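DTDP-4-dehydrorhamnose Reductase (Yersinia enterocolitica, PDB 5U9C) reduces dTDP-4-dehydro-beta-L-rhamnose to dTDP-beta-L-rhamnose, probably with NADPH as hydride donor, closing the pathway that makes dTDP-L-rhamnose. Local coordinates at the interface of chains A and B. Numbering follows the deposited sequence. Chains: chain A/B, dTDP-4-dehydrorhamnose Reductase.

The interface of chains A and B. Residues chain A 115, 119, 121-122, 265; chain B 76, 129.
B:Tyr129 pushes its phenol into a polar pocket made by A:Lys115, A:Asn119 and A:Asp122, and its hydroxyl OH gives a hydrogen bond to carboxylate oxygen OD2 of A:Asp122 at 2.7 Å. OD2 lies in the plane of the ring, at its edge, and is met on its syn side; carboxylate and ring stand 70° apart. The same OD2 takes the backbone N-H of A:Asn119 on its anti lone pair at 2.8 Å, so two donors grip it. A:Lys115, its chain bent at chi3, brings amine nitrogen NZ to the phenol OH at 3.2 Å and forms a salt bridge with OD1 of A:Asp122, fixing the carboxylate from its other oxygen and probably strengthening OH as a donor. This is the tight part. A:Asn119 comes at the CE1/CZ rim from the side of the ring that B:Pro76 CB covers, amide and ring 40° apart, with OD1 3.3 Å from CE1 and ND2 close to OH. With CG set between its backbone N and carbonyl carbon (chi1 66°), the side chain turns OD1 to accept the backbone N of A:Leu121 at 2.9 Å, which steadies the amide. CB of A:Leu121 packs on ring carbon CD1 of B:Tyr129 at 3.7 Å. Toward B:Pro76 the fit is looser and mostly apolar: the CD1 methyls of A:Leu121 and A:Ile265 lie against its carbonyl oxygen, while CG2 of A:Ile265 stays 4.0 Å from proline CG. Whether this pairing, not an exact two-fold, is biological, the structure alone does not show. In the Rossmann-type fold of this reductase, the starts of B helices 76-97 and 129-144 meet loops of A.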
loop_
_atom_site.group_PDB
_atom_site.type_symbol
_atom_site.label_atom_id
_atom_site.label_comp_id
_atom_site.label_asym_id
_atom_site.label_seq_id
_atom_site.Cartn_x
_atom_site.Cartn_y
_atom_site.Cartn_z
ATOM N N LYS A 115 -9.190 -5.539 -5.395
ATOM C CA LYS A 115 -10.541 -5.066 -5.794
ATOM C C LYS A 115 -11.453 -6.285 -5.954
ATOM O O LYS A 115 -11.000 -7.431 -5.811
ATOM C CB LYS A 115 -10.515 -4.138 -7.024
ATOM C CG LYS A 115 -9.824 -4.674 -8.242
ATOM C CD LYS A 115 -9.472 -3.602 -9.285
ATOM C CE LYS A 115 -10.593 -3.245 -10.219
ATOM N NZ LYS A 115 -10.137 -2.279 -11.251
ATOM N N ASN A 119 -11.403 -6.921 -15.206
ATOM C CA ASN A 119 -11.695 -7.109 -16.638
ATOM C C ASN A 119 -10.395 -7.132 -17.467
ATOM O O ASN A 119 -9.287 -7.002 -16.917
ATOM C CB ASN A 119 -12.745 -6.098 -17.152
ATOM C CG ASN A 119 -12.255 -4.662 -17.129
ATOM O OD1 ASN A 119 -11.111 -4.373 -17.499
ATOM N ND2 ASN A 119 -13.150 -3.735 -16.739
ATOM N N LEU A 121 -8.951 -4.974 -19.278
ATOM C CA LEU A 121 -8.098 -3.773 -19.177
ATOM C C LEU A 121 -7.310 -3.687 -17.877
ATOM O O LEU A 121 -6.344 -2.906 -17.780
ATOM C CB LEU A 121 -8.889 -2.475 -19.339
ATOM C CG LEU A 121 -9.226 -2.007 -20.732
ATOM C CD1 LEU A 121 -10.025 -0.708 -20.664
ATOM C CD2 LEU A 121 -7.940 -1.802 -21.521
ATOM N N ASP A 122 -7.722 -4.430 -16.845
ATOM C CA ASP A 122 -6.974 -4.416 -15.590
ATOM C C ASP A 122 -5.587 -5.037 -15.817
ATOM O O ASP A 122 -5.413 -5.933 -16.647
ATOM C CB ASP A 122 -7.753 -5.100 -14.478
ATOM C CG ASP A 122 -8.908 -4.245 -13.993
ATOM O OD1 ASP A 122 -8.613 -3.198 -13.380
ATOM O OD2 ASP A 122 -10.087 -4.598 -14.232
ATOM N N ILE A 265 -15.187 -7.397 -20.813
ATOM C CA ILE A 265 -15.691 -6.228 -21.523
ATOM C C ILE A 265 -15.613 -6.466 -23.039
ATOM O O ILE A 265 -15.964 -5.582 -23.816
ATOM C CB ILE A 265 -14.917 -4.938 -21.150
ATOM C CG1 ILE A 265 -13.414 -5.114 -21.390
ATOM C CG2 ILE A 265 -15.185 -4.587 -19.698
ATOM C CD1 ILE A 265 -12.599 -3.856 -21.210
ATOM N N PRO B 76 -15.705 0.737 -19.631
ATOM C CA PRO B 76 -14.343 0.311 -19.991
ATOM C C PRO B 76 -14.271 -0.386 -21.349
ATOM O O PRO B 76 -13.215 -0.342 -21.977
ATOM C CB PRO B 76 -13.931 -0.619 -18.846
ATOM C CG PRO B 76 -15.172 -0.915 -18.080
ATOM C CD PRO B 76 -16.162 0.177 -18.357
ATOM N N TYR B 129 -9.442 3.371 -15.782
ATOM C CA TYR B 129 -9.537 2.650 -17.052
ATOM C C TYR B 129 -9.003 3.404 -18.258
ATOM O O TYR B 129 -8.431 2.793 -19.137
ATOM C CB TYR B 129 -10.937 2.042 -17.287
ATOM C CG TYR B 129 -11.172 0.810 -16.417
ATOM C CD1 TYR B 129 -10.486 -0.386 -16.673
ATOM C CD2 TYR B 129 -12.037 0.851 -15.304
ATOM C CE1 TYR B 129 -10.691 -1.506 -15.873
ATOM C CE2 TYR B 129 -12.244 -0.271 -14.501
ATOM C CZ TYR B 129 -11.576 -1.442 -14.789
ATOM O OH TYR B 129 -11.743 -2.530 -13.982
#